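Local coordinates for protein 2-phospho-L-lactate guanylyltransferase (Methanosarcina mazei, PDB 2I5E) that probably catalyses the GTP-dependent guanylylation of (2S)-2-phospholactate to (2S)-lactyl-2-diphospho-5'-guanosine, a step in making the hydride carrier coenzyme F420, at residues Glu176-Leu181 against Asp191-Lys196; Asp164-Gly169 against Leu182-Gly187; Lys11-Lys16 against Ser57-Glu62. One frame throughout, in Å; residues are numbered along the deposited sequence.

Contact 1: residues Glu176-Leu181 against Asp191-Lys196; sequences EDLVEL and DYIESK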
loop_
_atom_site.group_PDB
_atom_site.type_symbol
_atom_site.label_atom_id
_atom_site.label_comp_id
_atom_site.label_asym_id
_atom_site.label_seq_id
_atom_site.Cartn_x
_atom_site.Cartn_y
_atom_site.Cartn_z
ATOM N N GLU A 176 -8.850 10.566 2.163
ATOM C CA GLU A 176 -8.449 9.356 2.879
ATOM C C GLU A 176 -6.947 9.103 2.846
ATOM O O GLU A 176 -6.427 8.483 3.757
ATOM C CB GLU A 176 -9.326 8.170 2.417
ATOM C CG GLU A 176 -8.634 6.855 2.185
ATOM C CD GLU A 176 -9.419 5.867 1.285
ATOM O OE1 GLU A 176 -9.722 6.211 0.094
ATOM O OE2 GLU A 176 -9.666 4.728 1.778
ATOM N N ASP A 177 -6.259 9.613 1.831
ATOM C CA ASP A 177 -4.790 9.502 1.715
ATOM C C ASP A 177 -4.064 10.371 2.753
ATOM O O ASP A 177 -2.922 10.125 3.102
ATOM C CB ASP A 177 -4.345 9.937 0.326
ATOM C CG ASP A 177 -4.909 9.014 -0.785
ATOM O OD1 ASP A 177 -5.326 7.867 -0.467
ATOM O OD2 ASP A 177 -4.875 9.402 -1.985
ATOM N N LEU A 178 -4.721 11.400 3.235
ATOM C CA LEU A 178 -4.117 12.289 4.268
ATOM C C LEU A 178 -4.051 11.600 5.651
ATOM O O LEU A 178 -3.214 11.935 6.506
ATOM C CB LEU A 178 -4.988 13.546 4.363
ATOM C CG LEU A 178 -5.155 14.477 3.152
ATOM C CD1 LEU A 178 -6.075 15.760 3.463
ATOM C CD2 LEU A 178 -3.816 14.839 2.659
ATOM N N VAL A 179 -5.011 10.694 5.885
ATOM C CA VAL A 179 -4.940 9.723 6.973
ATOM C C VAL A 179 -3.600 8.982 6.939
ATOM O O VAL A 179 -2.943 8.918 7.986
ATOM C CB VAL A 179 -6.113 8.738 6.947
ATOM C CG1 VAL A 179 -6.123 7.865 8.237
ATOM C CG2 VAL A 179 -7.415 9.573 6.955
ATOM N N GLU A 180 -3.158 8.474 5.777
ATOM C CA GLU A 180 -1.961 7.666 5.713
ATOM C C GLU A 180 -0.781 8.574 5.980
ATOM O O GLU A 180 0.185 8.173 6.525
ATOM C CB GLU A 180 -1.739 7.019 4.311
ATOM C CG GLU A 180 -2.865 6.139 3.785
ATOM C CD GLU A 180 -3.079 4.921 4.690
ATOM O OE1 GLU A 180 -2.179 4.503 5.448
ATOM O OE2 GLU A 180 -4.180 4.400 4.736
ATOM N N LEU A 181 -0.818 9.778 5.442
ATOM C CA LEU A 181 0.245 10.745 5.675
ATOM C C LEU A 181 0.411 11.083 7.214
ATOM O O LEU A 181 1.531 11.153 7.744
ATOM C CB LEU A 181 -0.069 12.021 4.887
ATOM C CG LEU A 181 1.058 13.069 4.892
ATOM C CD1 LEU A 181 2.502 12.433 4.631
ATOM C CD2 LEU A 181 0.706 14.132 3.873
ATOM N N ASP A 191 3.372 17.954 8.492
ATOM C CA ASP A 191 3.103 19.037 9.550
ATOM C C ASP A 191 2.061 19.966 9.072
ATOM O O ASP A 191 1.324 20.481 9.871
ATOM C CB ASP A 191 4.378 19.839 9.896
ATOM C CG ASP A 191 5.485 18.949 10.324
ATOM O OD1 ASP A 191 5.135 17.875 10.842
ATOM O OD2 ASP A 191 6.666 19.254 10.116
ATOM N N TYR A 192 2.005 20.186 7.754
ATOM C CA TYR A 192 1.047 21.127 7.188
ATOM C C TYR A 192 -0.365 20.631 7.436
ATOM O O TYR A 192 -1.224 21.343 7.933
ATOM C CB TYR A 192 1.344 21.325 5.650
ATOM C CG TYR A 192 0.399 22.297 4.895
ATOM C CD1 TYR A 192 0.631 23.688 4.915
ATOM C CD2 TYR A 192 -0.716 21.835 4.206
ATOM C CE1 TYR A 192 -0.226 24.626 4.287
ATOM C CE2 TYR A 192 -1.598 22.742 3.550
ATOM C CZ TYR A 192 -1.325 24.149 3.588
ATOM O OH TYR A 192 -2.149 25.061 2.903
ATOM N N ILE A 193 -0.597 19.378 7.081
ATOM C CA ILE A 193 -1.870 18.681 7.323
ATOM C C ILE A 193 -2.119 18.579 8.813
ATOM O O ILE A 193 -3.190 18.846 9.252
ATOM C CB ILE A 193 -1.834 17.229 6.678
ATOM C CG1 ILE A 193 -1.677 17.352 5.179
ATOM C CG2 ILE A 193 -3.143 16.439 7.053
ATOM C CD1 ILE A 193 -2.851 18.079 4.524
ATOM N N GLU A 194 -1.111 18.153 9.584
ATOM C CA GLU A 194 -1.303 17.995 11.069
ATOM C C GLU A 194 -1.753 19.298 11.747
ATOM O O GLU A 194 -2.461 19.251 12.709
ATOM C CB GLU A 194 -0.031 17.480 11.729
ATOM C CG GLU A 194 -0.438 16.647 12.929
ATOM C CD GLU A 194 0.654 16.367 13.851
ATOM O OE1 GLU A 194 1.811 16.380 13.358
ATOM O OE2 GLU A 194 0.363 16.150 15.070
ATOM N N SER A 195 -1.394 20.449 11.145
ATOM C CA SER A 195 -1.785 21.775 11.598
ATOM C C SER A 195 -3.225 22.101 11.296
ATOM O O SER A 195 -3.744 23.073 11.806
ATOM C CB SER A 195 -0.794 22.840 11.006
ATOM O OG SER A 195 -1.095 23.172 9.651
ATOM N N LYS A 196 -3.892 21.300 10.474
ATOM C CA LYS A 196 -5.236 21.572 10.091
ATOM C C LYS A 196 -6.173 20.468 10.488
ATOM O O LYS A 196 -7.329 20.737 10.564
ATOM C CB LYS A 196 -5.358 21.837 8.552
ATOM C CG LYS A 196 -4.445 23.046 8.040
ATOM C CD LYS A 196 -4.399 23.120 6.457
ATOM C CE LYS A 196 -3.742 24.416 6.019
ATOM N NZ LYS A 196 -4.800 25.498 5.895
#

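Contact 2: residues Asp164-Gly169 against Leu182-Gly187; sequences DSFMAG and LIHGKG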
loop_
_atom_site.group_PDB
_atom_site.type_symbol
_atom_site.label_atom_id
_atom_site.label_comp_id
_atom_site.label_asym_id
_atom_site.label_seq_id
_atom_site.Cartn_x
_atom_site.Cartn_y
_atom_site.Cartn_z
ATOM N N ASP A 164 7.572 -3.554 -4.328
ATOM C CA ASP A 164 6.442 -3.756 -3.439
ATOM C C ASP A 164 6.660 -3.003 -2.146
ATOM O O ASP A 164 7.178 -3.541 -1.201
ATOM C CB ASP A 164 6.282 -5.263 -3.146
ATOM C CG ASP A 164 5.238 -5.532 -2.081
ATOM O OD1 ASP A 164 4.224 -4.785 -2.008
ATOM O OD2 ASP A 164 5.430 -6.450 -1.267
ATOM N N SER A 165 6.219 -1.760 -2.075
ATOM C CA SER A 165 6.459 -0.907 -0.958
ATOM C C SER A 165 5.130 -0.191 -0.670
ATOM O O SER A 165 4.642 0.515 -1.525
ATOM C CB SER A 165 7.431 0.210 -1.408
ATOM O OG SER A 165 7.555 1.141 -0.366
ATOM N N PHE A 166 4.671 -0.243 0.571
ATOM C CA PHE A 166 3.540 0.498 1.081
ATOM C C PHE A 166 3.860 2.021 1.006
ATOM O O PHE A 166 2.982 2.823 0.678
ATOM C CB PHE A 166 3.272 0.048 2.556
ATOM C CG PHE A 166 1.952 0.546 3.176
ATOM C CD1 PHE A 166 0.901 -0.305 3.374
ATOM C CD2 PHE A 166 1.797 1.865 3.580
ATOM C CE1 PHE A 166 -0.287 0.147 4.007
ATOM C CE2 PHE A 166 0.616 2.346 4.140
ATOM C CZ PHE A 166 -0.409 1.501 4.369
HETATM N N MSE A 167 5.067 2.426 1.396
HETATM C CA MSE A 167 5.351 3.851 1.549
HETATM C C MSE A 167 5.486 4.491 0.155
HETATM O O MSE A 167 4.939 5.557 -0.067
HETATM C CB MSE A 167 6.629 4.079 2.318
HETATM C CG MSE A 167 6.627 3.548 3.774
HETATM SE SE MSE A 167 5.230 4.219 4.913
HETATM C CE MSE A 167 4.578 2.451 5.667
ATOM N N ALA A 168 6.183 3.835 -0.786
ATOM C CA ALA A 168 6.370 4.426 -2.107
ATOM C C ALA A 168 5.046 4.269 -2.922
ATOM O O ALA A 168 4.815 4.929 -3.936
ATOM C CB ALA A 168 7.576 3.706 -2.875
ATOM N N GLY A 169 4.182 3.387 -2.478
ATOM C CA GLY A 169 2.897 3.262 -3.112
ATOM C C GLY A 169 1.742 4.097 -2.607
ATOM O O GLY A 169 0.661 4.050 -3.193
ATOM N N LEU A 182 -0.719 11.362 7.856
ATOM C CA LEU A 182 -0.709 11.583 9.296
ATOM C C LEU A 182 -0.182 10.335 10.072
ATOM O O LEU A 182 0.704 10.440 10.953
ATOM C CB LEU A 182 -2.063 12.088 9.782
ATOM C CG LEU A 182 -2.379 13.553 9.463
ATOM C CD1 LEU A 182 -3.781 13.970 10.079
ATOM C CD2 LEU A 182 -1.291 14.635 9.621
ATOM N N ILE A 183 -0.657 9.142 9.719
ATOM C CA ILE A 183 -0.136 7.975 10.427
ATOM C C ILE A 183 1.368 7.711 10.177
ATOM O O ILE A 183 2.068 7.452 11.123
ATOM C CB ILE A 183 -0.904 6.695 10.090
ATOM C CG1 ILE A 183 -2.396 6.892 10.438
ATOM C CG2 ILE A 183 -0.122 5.446 10.635
ATOM C CD1 ILE A 183 -2.877 6.473 11.728
ATOM N N HIS A 184 1.837 7.748 8.908
ATOM C CA HIS A 184 3.133 7.211 8.543
ATOM C C HIS A 184 4.173 8.238 8.199
ATOM O O HIS A 184 5.349 7.884 8.041
ATOM C CB HIS A 184 3.023 6.230 7.328
ATOM C CG HIS A 184 2.213 4.996 7.631
ATOM N ND1 HIS A 184 0.911 4.820 7.193
ATOM C CD2 HIS A 184 2.476 3.942 8.415
ATOM C CE1 HIS A 184 0.417 3.686 7.680
ATOM N NE2 HIS A 184 1.377 3.107 8.377
ATOM N N GLY A 185 3.778 9.485 7.984
ATOM C CA GLY A 185 4.792 10.401 7.469
ATOM C C GLY A 185 5.511 11.293 8.499
ATOM O O GLY A 185 5.112 11.398 9.672
ATOM N N LYS A 186 6.497 12.002 7.987
ATOM C CA LYS A 186 7.375 12.873 8.738
ATOM C C LYS A 186 7.548 14.082 7.878
ATOM O O LYS A 186 7.693 13.961 6.662
ATOM C CB LYS A 186 8.789 12.228 8.777
ATOM C CG LYS A 186 9.053 11.417 9.950
ATOM C CD LYS A 186 9.845 10.142 9.656
ATOM C CE LYS A 186 8.864 8.893 9.748
ATOM N NZ LYS A 186 7.877 8.948 10.934
ATOM N N GLY A 187 7.719 15.229 8.441
ATOM C CA GLY A 187 8.193 16.295 7.573
ATOM C C GLY A 187 7.096 17.282 7.257
ATOM O O GLY A 187 5.988 17.224 7.824
#

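Contact 3: residues Lys11-Lys16 against Ser57-Glu62; sequences KKAGAK and SVYGLE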
loop_
_atom_site.group_PDB
_atom_site.type_symbol
_atom_site.label_atom_id
_atom_site.label_comp_id
_atom_site.label_asym_id
_atom_site.label_seq_id
_atom_site.Cartn_x
_atom_site.Cartn_y
_atom_site.Cartn_z
ATOM N N LYS A 11 2.635 20.281 -11.810
ATOM C CA LYS A 11 1.925 21.533 -12.129
ATOM C C LYS A 11 1.294 22.002 -10.838
ATOM O O LYS A 11 0.378 21.333 -10.316
ATOM C CB LYS A 11 0.886 21.292 -13.270
ATOM C CG LYS A 11 -0.247 22.357 -13.518
ATOM C CD LYS A 11 -0.948 22.067 -14.918
ATOM C CE LYS A 11 -2.256 22.812 -15.334
ATOM N NZ LYS A 11 -2.208 24.212 -14.969
ATOM N N LYS A 12 1.781 23.121 -10.298
ATOM C CA LYS A 12 1.206 23.640 -9.095
ATOM C C LYS A 12 -0.264 24.085 -9.253
ATOM O O LYS A 12 -1.064 23.875 -8.342
ATOM C CB LYS A 12 2.099 24.772 -8.514
ATOM C CG LYS A 12 1.521 25.475 -7.319
ATOM C CD LYS A 12 2.586 26.266 -6.641
ATOM C CE LYS A 12 1.967 27.319 -5.724
ATOM N NZ LYS A 12 3.014 27.564 -4.721
ATOM N N ALA A 13 -0.642 24.680 -10.401
ATOM C CA ALA A 13 -1.977 25.299 -10.508
ATOM C C ALA A 13 -3.185 24.391 -10.618
ATOM O O ALA A 13 -3.262 23.548 -11.506
ATOM C CB ALA A 13 -2.000 26.287 -11.651
ATOM N N GLY A 14 -4.168 24.603 -9.735
ATOM C CA GLY A 14 -5.291 23.667 -9.611
ATOM C C GLY A 14 -4.924 22.232 -9.231
ATOM O O GLY A 14 -5.681 21.303 -9.522
ATOM N N ALA A 15 -3.792 22.038 -8.539
ATOM C CA ALA A 15 -2.993 20.773 -8.596
ATOM C C ALA A 15 -3.665 19.429 -8.364
ATOM O O ALA A 15 -3.285 18.420 -9.085
ATOM C CB ALA A 15 -1.849 20.896 -7.682
ATOM N N LYS A 16 -4.569 19.400 -7.358
ATOM C CA LYS A 16 -5.109 18.171 -6.676
ATOM C C LYS A 16 -6.631 18.349 -6.369
ATOM O O LYS A 16 -7.079 18.335 -5.247
ATOM C CB LYS A 16 -4.377 17.887 -5.344
ATOM C CG LYS A 16 -2.952 17.240 -5.428
ATOM C CD LYS A 16 -2.991 15.831 -6.017
ATOM C CE LYS A 16 -1.550 15.225 -6.147
ATOM N NZ LYS A 16 -1.819 13.827 -6.561
ATOM N N SER A 57 4.344 25.355 -16.959
ATOM C CA SER A 57 4.680 26.746 -16.628
ATOM C C SER A 57 5.661 26.856 -15.479
ATOM O O SER A 57 5.767 25.952 -14.605
ATOM C CB SER A 57 3.414 27.520 -16.207
ATOM O OG SER A 57 3.367 27.736 -14.821
ATOM N N VAL A 58 6.327 27.995 -15.428
ATOM C CA VAL A 58 7.148 28.431 -14.332
ATOM C C VAL A 58 6.475 28.638 -12.978
ATOM O O VAL A 58 7.109 28.720 -11.955
ATOM C CB VAL A 58 7.823 29.743 -14.707
ATOM C CG1 VAL A 58 9.181 29.498 -15.241
ATOM C CG2 VAL A 58 6.995 30.496 -15.696
ATOM N N TYR A 59 5.179 28.755 -12.995
ATOM C CA TYR A 59 4.387 29.018 -11.826
ATOM C C TYR A 59 4.734 28.052 -10.685
ATOM O O TYR A 59 4.516 26.825 -10.786
ATOM C CB TYR A 59 2.889 28.882 -12.200
ATOM C CG TYR A 59 1.980 29.171 -11.034
ATOM C CD1 TYR A 59 1.800 30.463 -10.579
ATOM C CD2 TYR A 59 1.316 28.144 -10.368
ATOM C CE1 TYR A 59 0.985 30.743 -9.480
ATOM C CE2 TYR A 59 0.493 28.423 -9.269
ATOM C CZ TYR A 59 0.331 29.724 -8.841
ATOM O OH TYR A 59 -0.497 30.023 -7.783
ATOM N N GLY A 60 5.296 28.601 -9.615
ATOM C CA GLY A 60 5.590 27.818 -8.399
ATOM C C GLY A 60 7.014 27.331 -8.456
ATOM O O GLY A 60 7.517 26.691 -7.539
ATOM N N LEU A 61 7.665 27.644 -9.571
ATOM C CA LEU A 61 9.018 27.171 -9.816
ATOM C C LEU A 61 9.963 28.358 -10.098
ATOM O O LEU A 61 11.158 28.176 -10.484
ATOM C CB LEU A 61 8.979 26.192 -10.990
ATOM C CG LEU A 61 8.191 24.906 -10.733
ATOM C CD1 LEU A 61 7.941 24.267 -12.028
ATOM C CD2 LEU A 61 8.897 23.990 -9.767
ATOM N N GLU A 62 9.416 29.567 -9.883
ATOM C CA GLU A 62 10.109 30.850 -10.216
ATOM C C GLU A 62 11.502 30.905 -9.568
ATOM O O GLU A 62 12.466 31.300 -10.216
ATOM C CB GLU A 62 9.251 32.064 -9.826
ATOM C CG GLU A 62 7.847 32.122 -10.486
ATOM C CD GLU A 62 6.734 31.508 -9.606
ATOM O OE1 GLU A 62 7.016 30.902 -8.532
ATOM O OE2 GLU A 62 5.538 31.629 -10.000
HETATM O O HOH W 1 3.771 24.561 -12.040
#

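Contact 1: residues Glu176-Leu181 against Asp191-Lys196
A small, buried, wholly apolar contact joins L178 and L181 of helix 175-184 to I193 of helix 188-194, two consecutive helices near the C-terminal end of the chain. I193 is the one residue of 191-196 that touches 176-181. Its CG1 branch lies beside the backbone N (chi1 -63°), which carries CD1 onto the end of L178. There CD1 rests against both methyls, 3.9 Å from L178 CD2 and 4.1 Å from L178 CD1, and the two side chains cross at about a right angle. L181, three residues on, adds its CD2 methyl, 4.2 Å from I193 CG1. No hydrogen bond spans the two segments. Within 191-196, K196 N reaches I193 O at 2.8 Å. Beyond the pair, L181 also packs on F31 of helix 25-45 and on P99, while L178 reaches I172 and L208 of strand 206-210. K196 pairs with E27 of helix 25-45. The contact thus lies between the long helix 25-45 and the C-terminal two-stranded sheet, and E180 of helix 175-184 accepts a hydrogen bond from G123 N of the second subunit.

Contact 2: residues Asp164-Gly169 against Leu182-Gly187
F166 sends its ring out with CG anti to the backbone N (chi1 -169°), whereas H184 carries its imidazole beside its own backbone N (chi1 -64°), and these two settings bring the rings together between the loop after strand 160-162 and the end of helix 175-184. M167, modelled as selenomethionine, bends at its second and third torsions and curls its methyl onto the same imidazole. The aromatic pair is offset edge-to-face: the edge of F166 is directed at the face of H184, with ring centroids 5.2 Å apart and planes at 60°. M167 CE sits over that face in a CH-pi contact, 4.1 Å from the H184 centroid, while M167 SE approaches obliquely and touches H184 CB at 3.8 Å. I183 CG2 lies 3.4 Å above the opposite face, over the ring centre, so the imidazole is held from both sides. The loop is braced by an ST motif in which A168 N donates to S165 OG at 3.1 Å. The second subunit takes part as well: F146 of that chain meets the H184 ring, and the D164 side chain of each subunit accepts hydrogen bonds from S165 OG and M167 N of the other. No hydrogen bond crosses between the two segments. H184 therefore serves this contact as a flat, polarisable surface for an aromatic edge and a methyl, held by dispersion and weak CH-pi attraction, with no bond across the segments to fix the ring.

Contact 3: residues Lys11-Lys16 against Ser57-Glu62
The Y59 ring meets the backbone of A13 at its edge, with A13 N near the ring plane and 4.0 Å from Y59 CD2. The K12 chain runs at about a right angle to the Y59 side chain, its CG 3.7 Å from Y59 CE2 and oblique to the ring. Two type II beta turns, K12 to A15 and V58 to L61, face each other here, each with a glycine at its third position. The first belongs to the loop after strand 5-9, where nucleotidyltransferases of the GT-A type usually bind the nucleotide. K12 stays extended, with CG anti to the backbone N (chi1 175°), and passes close over G60: K12 CD lies 3.8 Å from G60 CA, and a side chain there would collide with it. Both polar ends look to helix 25-45, K12 NZ to E33 in a salt bridge and Y59 OH to E29 in a hydrogen bond. Replacing K12 by an alanine would probably leave a gap next to Y59 and E33 without this charged partner. The second turn is closed by L61 N donating to V58 O. One water links the loops, accepting from K12 N at 3.0 Å and donating to Y59 O at 2.7 Å.

Along the chain contact 3 comes first and closes before the other two open, whereas the segments of contacts 1 and 2 alternate. Contacts 1 and 2 share helix 175-184, their centres lie about 12 Å apart, and they touch: I193 packs on L182, and E180 on F166. Both also reach the second subunit, so this helix ties the C-terminal part of the chain to the dimer interface. Contact 3 stands apart, its centre about 21 Å from that of contact 1 and about 24 Å from that of contact 2, linking loops that follow strands 5-9 and 50-55 of the mixed sheet. Helix 25-45 is common ground, touched by side chains of contacts 1 and 3.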